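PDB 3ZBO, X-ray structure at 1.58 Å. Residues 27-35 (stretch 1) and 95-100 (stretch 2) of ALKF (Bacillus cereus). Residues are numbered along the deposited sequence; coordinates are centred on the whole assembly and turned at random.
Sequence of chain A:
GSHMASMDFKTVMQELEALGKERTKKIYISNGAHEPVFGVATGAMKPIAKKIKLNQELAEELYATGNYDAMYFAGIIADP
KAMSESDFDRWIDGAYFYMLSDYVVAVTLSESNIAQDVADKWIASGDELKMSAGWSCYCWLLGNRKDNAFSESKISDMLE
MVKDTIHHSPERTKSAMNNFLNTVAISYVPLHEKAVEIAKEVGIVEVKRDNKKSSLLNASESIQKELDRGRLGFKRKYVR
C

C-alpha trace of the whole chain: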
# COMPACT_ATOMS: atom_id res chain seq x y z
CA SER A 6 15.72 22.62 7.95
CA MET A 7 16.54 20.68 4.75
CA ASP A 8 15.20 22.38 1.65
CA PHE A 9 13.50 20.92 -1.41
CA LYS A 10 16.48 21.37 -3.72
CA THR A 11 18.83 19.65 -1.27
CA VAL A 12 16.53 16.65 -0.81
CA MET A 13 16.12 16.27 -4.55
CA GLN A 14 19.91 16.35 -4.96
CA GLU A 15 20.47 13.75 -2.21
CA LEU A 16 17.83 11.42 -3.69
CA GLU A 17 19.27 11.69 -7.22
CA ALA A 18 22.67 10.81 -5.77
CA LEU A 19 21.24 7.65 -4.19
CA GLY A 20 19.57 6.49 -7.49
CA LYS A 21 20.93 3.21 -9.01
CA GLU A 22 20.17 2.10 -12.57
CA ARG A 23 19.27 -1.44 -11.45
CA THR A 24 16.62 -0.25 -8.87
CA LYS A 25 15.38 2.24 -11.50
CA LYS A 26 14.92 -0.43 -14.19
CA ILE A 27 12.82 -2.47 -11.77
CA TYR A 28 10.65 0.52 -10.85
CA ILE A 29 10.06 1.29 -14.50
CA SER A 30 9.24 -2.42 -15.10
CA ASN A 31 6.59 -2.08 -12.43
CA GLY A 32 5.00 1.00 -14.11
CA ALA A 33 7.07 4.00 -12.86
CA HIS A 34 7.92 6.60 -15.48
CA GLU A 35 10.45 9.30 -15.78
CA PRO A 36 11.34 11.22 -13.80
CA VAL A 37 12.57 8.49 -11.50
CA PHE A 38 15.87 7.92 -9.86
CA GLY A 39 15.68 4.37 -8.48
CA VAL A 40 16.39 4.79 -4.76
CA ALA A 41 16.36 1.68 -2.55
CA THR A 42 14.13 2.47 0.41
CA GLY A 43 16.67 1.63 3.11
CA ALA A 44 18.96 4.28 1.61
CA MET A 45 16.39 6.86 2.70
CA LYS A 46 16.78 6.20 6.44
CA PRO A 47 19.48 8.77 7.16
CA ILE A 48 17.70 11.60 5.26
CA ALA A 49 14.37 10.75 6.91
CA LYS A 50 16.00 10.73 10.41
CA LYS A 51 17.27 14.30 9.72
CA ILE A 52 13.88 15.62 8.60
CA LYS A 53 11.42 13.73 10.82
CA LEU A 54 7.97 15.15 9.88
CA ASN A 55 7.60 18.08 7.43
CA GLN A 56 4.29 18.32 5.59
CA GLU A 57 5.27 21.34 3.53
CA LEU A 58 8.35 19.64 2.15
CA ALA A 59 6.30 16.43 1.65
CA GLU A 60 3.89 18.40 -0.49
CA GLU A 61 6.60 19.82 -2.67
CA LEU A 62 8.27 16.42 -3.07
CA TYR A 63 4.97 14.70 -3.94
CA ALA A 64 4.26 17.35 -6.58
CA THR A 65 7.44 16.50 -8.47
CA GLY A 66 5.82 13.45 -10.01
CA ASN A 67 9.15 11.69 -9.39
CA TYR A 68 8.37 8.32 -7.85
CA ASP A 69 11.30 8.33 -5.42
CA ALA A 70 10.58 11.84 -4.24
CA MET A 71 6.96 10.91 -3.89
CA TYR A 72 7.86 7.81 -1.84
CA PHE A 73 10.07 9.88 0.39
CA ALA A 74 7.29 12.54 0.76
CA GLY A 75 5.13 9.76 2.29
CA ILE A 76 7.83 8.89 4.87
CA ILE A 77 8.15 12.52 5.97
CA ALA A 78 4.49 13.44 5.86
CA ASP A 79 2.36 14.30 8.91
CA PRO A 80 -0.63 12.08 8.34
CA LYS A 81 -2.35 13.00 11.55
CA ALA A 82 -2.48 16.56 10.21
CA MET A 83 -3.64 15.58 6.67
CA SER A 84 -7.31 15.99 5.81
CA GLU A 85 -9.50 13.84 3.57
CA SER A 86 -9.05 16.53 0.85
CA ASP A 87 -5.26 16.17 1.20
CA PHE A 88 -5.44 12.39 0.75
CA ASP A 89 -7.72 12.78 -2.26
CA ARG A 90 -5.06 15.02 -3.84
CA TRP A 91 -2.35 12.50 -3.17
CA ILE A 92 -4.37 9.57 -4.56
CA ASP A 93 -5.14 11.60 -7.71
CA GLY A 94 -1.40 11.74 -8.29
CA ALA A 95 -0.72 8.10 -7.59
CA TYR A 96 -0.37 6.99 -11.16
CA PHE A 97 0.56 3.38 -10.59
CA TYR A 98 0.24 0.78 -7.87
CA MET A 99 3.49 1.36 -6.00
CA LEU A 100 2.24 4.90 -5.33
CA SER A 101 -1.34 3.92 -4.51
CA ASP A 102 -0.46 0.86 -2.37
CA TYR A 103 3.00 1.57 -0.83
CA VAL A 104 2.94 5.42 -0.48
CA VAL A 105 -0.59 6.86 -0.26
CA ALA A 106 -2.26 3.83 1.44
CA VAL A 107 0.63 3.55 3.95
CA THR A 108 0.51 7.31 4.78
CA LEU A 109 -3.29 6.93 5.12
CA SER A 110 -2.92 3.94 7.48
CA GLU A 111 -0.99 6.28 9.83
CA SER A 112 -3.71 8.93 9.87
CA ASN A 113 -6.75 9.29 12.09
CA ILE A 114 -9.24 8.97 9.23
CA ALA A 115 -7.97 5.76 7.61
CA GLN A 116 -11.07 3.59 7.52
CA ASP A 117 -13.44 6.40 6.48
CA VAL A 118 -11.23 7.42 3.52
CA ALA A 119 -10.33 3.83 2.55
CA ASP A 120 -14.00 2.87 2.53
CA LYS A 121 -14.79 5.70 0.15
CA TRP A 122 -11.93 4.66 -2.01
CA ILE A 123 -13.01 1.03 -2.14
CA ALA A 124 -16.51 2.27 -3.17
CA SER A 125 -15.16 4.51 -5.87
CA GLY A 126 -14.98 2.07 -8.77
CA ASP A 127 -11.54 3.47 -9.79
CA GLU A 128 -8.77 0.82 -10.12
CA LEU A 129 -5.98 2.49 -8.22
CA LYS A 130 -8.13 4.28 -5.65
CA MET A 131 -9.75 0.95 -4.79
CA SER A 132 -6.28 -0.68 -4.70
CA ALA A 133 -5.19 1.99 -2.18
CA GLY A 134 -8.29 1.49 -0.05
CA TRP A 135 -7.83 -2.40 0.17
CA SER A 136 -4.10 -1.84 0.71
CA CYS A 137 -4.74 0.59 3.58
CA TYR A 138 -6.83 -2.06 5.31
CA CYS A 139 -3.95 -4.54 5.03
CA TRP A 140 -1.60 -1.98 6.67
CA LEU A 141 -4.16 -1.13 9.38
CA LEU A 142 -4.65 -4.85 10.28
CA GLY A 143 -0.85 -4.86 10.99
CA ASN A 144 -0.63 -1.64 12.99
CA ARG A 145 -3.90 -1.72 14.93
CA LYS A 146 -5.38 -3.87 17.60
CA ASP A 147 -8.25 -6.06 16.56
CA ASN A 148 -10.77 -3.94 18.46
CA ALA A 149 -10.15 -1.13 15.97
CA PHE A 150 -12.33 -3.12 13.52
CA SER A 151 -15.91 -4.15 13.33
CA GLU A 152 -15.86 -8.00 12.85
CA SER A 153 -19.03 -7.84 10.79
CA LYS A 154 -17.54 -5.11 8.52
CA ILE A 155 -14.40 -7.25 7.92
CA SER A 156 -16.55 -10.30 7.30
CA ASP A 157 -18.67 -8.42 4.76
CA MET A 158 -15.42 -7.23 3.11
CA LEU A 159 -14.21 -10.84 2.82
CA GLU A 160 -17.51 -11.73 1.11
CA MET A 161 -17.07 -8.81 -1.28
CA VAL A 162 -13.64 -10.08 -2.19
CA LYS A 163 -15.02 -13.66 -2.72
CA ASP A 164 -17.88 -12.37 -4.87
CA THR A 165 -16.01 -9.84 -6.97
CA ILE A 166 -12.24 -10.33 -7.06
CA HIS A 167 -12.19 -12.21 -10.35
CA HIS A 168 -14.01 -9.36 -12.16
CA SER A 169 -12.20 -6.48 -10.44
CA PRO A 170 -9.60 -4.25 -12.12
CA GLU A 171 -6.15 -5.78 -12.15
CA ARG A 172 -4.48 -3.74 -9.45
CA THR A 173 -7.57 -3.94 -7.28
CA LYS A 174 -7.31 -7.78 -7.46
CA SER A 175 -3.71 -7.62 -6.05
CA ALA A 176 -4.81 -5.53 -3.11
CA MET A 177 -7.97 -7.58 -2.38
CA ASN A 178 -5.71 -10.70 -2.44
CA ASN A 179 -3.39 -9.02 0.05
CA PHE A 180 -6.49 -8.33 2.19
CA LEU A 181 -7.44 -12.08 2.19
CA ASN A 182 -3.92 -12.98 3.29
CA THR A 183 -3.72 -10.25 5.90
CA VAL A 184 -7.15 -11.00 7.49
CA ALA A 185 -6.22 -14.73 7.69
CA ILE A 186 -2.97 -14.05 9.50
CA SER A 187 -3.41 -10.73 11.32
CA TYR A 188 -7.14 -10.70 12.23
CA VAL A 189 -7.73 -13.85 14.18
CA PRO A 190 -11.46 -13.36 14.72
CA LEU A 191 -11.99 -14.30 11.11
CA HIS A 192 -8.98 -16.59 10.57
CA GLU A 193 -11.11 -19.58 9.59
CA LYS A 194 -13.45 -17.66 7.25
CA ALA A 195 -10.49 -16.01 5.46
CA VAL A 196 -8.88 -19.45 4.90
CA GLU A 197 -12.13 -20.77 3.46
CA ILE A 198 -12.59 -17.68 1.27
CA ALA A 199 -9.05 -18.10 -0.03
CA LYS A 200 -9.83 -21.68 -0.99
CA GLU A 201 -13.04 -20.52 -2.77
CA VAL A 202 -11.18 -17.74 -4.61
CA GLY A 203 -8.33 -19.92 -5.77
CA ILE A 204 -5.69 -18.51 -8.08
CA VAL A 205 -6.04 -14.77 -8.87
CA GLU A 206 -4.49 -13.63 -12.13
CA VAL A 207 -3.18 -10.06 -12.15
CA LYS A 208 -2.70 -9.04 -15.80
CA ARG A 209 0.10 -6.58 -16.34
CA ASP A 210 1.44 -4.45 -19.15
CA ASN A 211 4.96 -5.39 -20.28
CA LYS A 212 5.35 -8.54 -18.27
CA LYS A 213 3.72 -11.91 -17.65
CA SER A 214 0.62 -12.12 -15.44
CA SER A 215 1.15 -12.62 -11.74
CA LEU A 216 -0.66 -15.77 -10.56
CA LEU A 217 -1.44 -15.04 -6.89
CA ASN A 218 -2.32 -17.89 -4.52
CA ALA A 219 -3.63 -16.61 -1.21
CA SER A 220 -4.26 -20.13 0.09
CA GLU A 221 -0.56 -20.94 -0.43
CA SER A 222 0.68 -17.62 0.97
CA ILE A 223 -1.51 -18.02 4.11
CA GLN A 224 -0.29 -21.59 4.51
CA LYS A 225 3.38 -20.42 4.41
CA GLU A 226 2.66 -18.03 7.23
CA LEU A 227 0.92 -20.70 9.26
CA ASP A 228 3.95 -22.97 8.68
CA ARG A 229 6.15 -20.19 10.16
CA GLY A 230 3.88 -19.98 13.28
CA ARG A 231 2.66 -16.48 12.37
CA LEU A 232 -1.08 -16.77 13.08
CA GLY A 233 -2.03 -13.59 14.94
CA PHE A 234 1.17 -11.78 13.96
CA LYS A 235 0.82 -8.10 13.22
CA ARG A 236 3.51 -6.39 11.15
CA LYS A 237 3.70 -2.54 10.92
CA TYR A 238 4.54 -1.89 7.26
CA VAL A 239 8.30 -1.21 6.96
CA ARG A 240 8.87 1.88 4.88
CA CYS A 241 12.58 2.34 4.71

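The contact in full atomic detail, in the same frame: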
# COMPACT_ATOMS: atom_id res chain seq x y z
N ILE A 27 13.84 -1.68 -12.39
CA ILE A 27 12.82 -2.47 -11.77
C ILE A 27 11.58 -1.59 -11.55
O ILE A 27 10.43 -2.03 -11.79
CB ILE A 27 13.33 -3.04 -10.49
CG1 ILE A 27 14.34 -4.18 -10.80
CG2 ILE A 27 12.23 -3.56 -9.68
CD1 ILE A 27 15.06 -4.64 -9.56
N TYR A 28 11.82 -0.35 -11.07
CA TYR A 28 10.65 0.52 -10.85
C TYR A 28 9.94 0.81 -12.13
O TYR A 28 8.67 0.79 -12.17
CB TYR A 28 11.11 1.82 -10.19
CG TYR A 28 11.50 1.73 -8.74
CD1 TYR A 28 11.27 0.55 -7.93
CD2 TYR A 28 12.08 2.85 -8.16
CE1 TYR A 28 11.64 0.55 -6.65
CE2 TYR A 28 12.49 2.84 -6.86
CZ TYR A 28 12.24 1.71 -6.11
OH TYR A 28 12.62 1.75 -4.77
N ILE A 29 10.69 1.06 -13.20
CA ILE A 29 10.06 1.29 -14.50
C ILE A 29 9.32 0.01 -15.01
O ILE A 29 8.18 0.12 -15.57
CB ILE A 29 11.14 1.82 -15.48
CG1 ILE A 29 11.49 3.25 -15.04
CG2 ILE A 29 10.56 1.88 -16.89
CD1 ILE A 29 12.68 3.85 -15.89
N SER A 30 9.90 -1.16 -14.76
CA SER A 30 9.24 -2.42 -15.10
C SER A 30 7.90 -2.55 -14.39
O SER A 30 6.91 -3.06 -14.92
CB SER A 30 10.21 -3.57 -14.76
OG SER A 30 9.90 -4.15 -13.54
N ASN A 31 7.81 -1.97 -13.19
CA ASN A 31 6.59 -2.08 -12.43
C ASN A 31 5.55 -1.00 -12.80
O ASN A 31 4.45 -0.98 -12.25
CB ASN A 31 6.86 -1.87 -10.93
CG ASN A 31 7.75 -2.98 -10.32
OD1 ASN A 31 7.96 -4.02 -10.94
ND2 ASN A 31 8.23 -2.78 -9.09
N GLY A 32 5.94 -0.03 -13.62
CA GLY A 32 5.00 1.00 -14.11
C GLY A 32 5.41 2.42 -13.80
O GLY A 32 4.68 3.33 -14.18
N ALA A 33 6.56 2.60 -13.13
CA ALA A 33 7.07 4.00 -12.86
C ALA A 33 7.46 4.58 -14.22
O ALA A 33 7.84 3.84 -15.16
CB ALA A 33 8.29 4.02 -11.90
N HIS A 34 7.39 5.89 -14.31
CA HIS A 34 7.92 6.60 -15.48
C HIS A 34 8.81 7.70 -15.08
O HIS A 34 8.82 8.12 -13.91
CB HIS A 34 6.79 7.07 -16.39
CG HIS A 34 5.70 7.88 -15.78
ND1 HIS A 34 5.91 9.12 -15.19
CD2 HIS A 34 4.37 7.69 -15.79
CE1 HIS A 34 4.74 9.60 -14.79
NE2 HIS A 34 3.79 8.78 -15.20
N GLU A 35 9.64 8.15 -16.06
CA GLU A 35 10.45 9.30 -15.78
C GLU A 35 9.55 10.52 -15.39
O GLU A 35 8.39 10.75 -15.89
CB GLU A 35 11.33 9.62 -17.01
CG GLU A 35 12.29 8.57 -17.29
CD GLU A 35 13.58 8.65 -16.48
OE1 GLU A 35 13.61 9.38 -15.46
OE2 GLU A 35 14.60 7.99 -16.87
N ALA A 95 -1.36 9.40 -7.72
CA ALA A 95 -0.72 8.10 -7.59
C ALA A 95 -0.97 7.30 -8.86
O ALA A 95 -1.93 6.51 -8.97
CB ALA A 95 -1.37 7.40 -6.37
N TYR A 96 -0.03 7.45 -9.79
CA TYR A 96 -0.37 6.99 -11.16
C TYR A 96 -0.17 5.52 -11.46
O TYR A 96 -0.50 5.03 -12.52
CB TYR A 96 0.41 7.82 -12.21
CG TYR A 96 1.88 7.66 -12.18
CD1 TYR A 96 2.52 6.60 -12.83
CD2 TYR A 96 2.67 8.55 -11.47
CE1 TYR A 96 3.87 6.42 -12.80
CE2 TYR A 96 4.11 8.41 -11.43
CZ TYR A 96 4.73 7.34 -12.14
OH TYR A 96 6.07 7.12 -12.07
N PHE A 97 0.47 4.84 -10.52
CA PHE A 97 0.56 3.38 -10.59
C PHE A 97 0.59 2.76 -9.23
O PHE A 97 0.68 3.49 -8.23
CB PHE A 97 1.80 2.94 -11.47
CG PHE A 97 3.17 3.04 -10.76
CD1 PHE A 97 3.65 4.28 -10.23
CD2 PHE A 97 3.95 1.88 -10.61
CE1 PHE A 97 4.97 4.37 -9.63
CE2 PHE A 97 5.20 1.96 -10.04
CZ PHE A 97 5.74 3.19 -9.53
N TYR A 98 0.52 1.41 -9.17
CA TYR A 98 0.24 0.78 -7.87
C TYR A 98 1.30 0.99 -6.79
O TYR A 98 0.94 0.95 -5.61
CB TYR A 98 -0.02 -0.73 -8.06
CG TYR A 98 1.27 -1.53 -8.25
CD1 TYR A 98 1.79 -1.67 -9.57
CD2 TYR A 98 1.94 -2.09 -7.18
CE1 TYR A 98 3.00 -2.39 -9.81
CE2 TYR A 98 3.16 -2.79 -7.35
CZ TYR A 98 3.69 -2.91 -8.68
OH TYR A 98 4.90 -3.63 -8.84
N MET A 99 2.56 1.24 -7.14
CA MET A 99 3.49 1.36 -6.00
C MET A 99 3.13 2.62 -5.29
O MET A 99 3.34 2.71 -4.05
CB MET A 99 4.91 1.48 -6.51
CG MET A 99 5.38 0.13 -7.11
SD MET A 99 7.16 0.16 -7.59
CE MET A 99 7.84 -0.25 -6.02
N LEU A 100 2.68 3.66 -5.99
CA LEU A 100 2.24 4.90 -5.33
C LEU A 100 0.91 4.69 -4.57
O LEU A 100 0.79 5.13 -3.40
CB LEU A 100 2.10 6.07 -6.36
CG LEU A 100 3.47 6.54 -6.80
CD1 LEU A 100 3.24 7.40 -8.03
CD2 LEU A 100 4.17 7.43 -5.69
O HOH W 1 4.90 -5.17 -11.29
O HOH W 2 7.75 9.00 -11.43

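The end of a helix is a good place to build a contact, because the chain turns there and exposes backbone groups that side chains of a distant segment can cover. ALKF offers a compact example, in which residues 27-35 leave a helix and meet four consecutive residues, Tyr96 to Met99, burying 411 Å² in all.

Ile27 and Ile29 take no part. Tyr28, between them, is buried, and its CE1 lies 3.9 Å from Met99 CE, an apolar contact in which the flexible thioether side chain fits obliquely against the ring. The backbone O of Tyr28 accepts a bond from Ala33 N (2.9 Å), and Gly32 N bonds to Ile29 O (3.0 Å). Together these form a Schellman motif that closes the last turn.

Asn31 points toward the second stretch and touches three of its residues. Its ND2 donates a straight but weak hydrogen bond to Met99 SD (3.5 Å), as expected of a sulfur acceptor. Its backbone O sits 3.3 Å from Phe97 CD2, at the ring edge, and 3.2 Å from Tyr98 CE1. The amide also reaches Tyr98 through water 1, which donates to Asn31 OD1 (3.3 Å) and hydrogen-bonds to Tyr98 OH (2.9 Å). A polar side chain able both to donate and to accept is well used here.

Gly32 shows the principle most sharply. Its phi of 123° would jam a CB against the preceding carbonyl O, which by itself calls for glycine; an ideal CB would also lie only 3.1 Å from Phe97 CD2. With no side chain in the way, the Phe97 ring lays one face against the backbone, its CD2 being 3.5 Å from Gly32 C and its CE2 3.4 Å from Ala33 N. Phe97 itself occupies the N-cap position of the helix that follows.

Ala33 is buried, and its small methyl packs CB to CZ of Phe97 at 3.6 Å, while its CA approaches Tyr96 OH to 3.4 Å near the plane of the tyrosine ring.

At His34 the contact becomes both polar and aromatic. The backbone N donates a nearly linear hydrogen bond to Tyr96 OH (2.9 Å), and the two rings form an offset stack, with centroids 3.8 Å apart and planes inclined by 11°. Water 2 donates to His34 O (2.8 Å) and hydrogen-bonds to Tyr96 OH (2.6 Å). Tyrosine thus supplies a flat surface and a hydroxyl at once. His34 is the last residue to touch the second stretch; Glu35 points away.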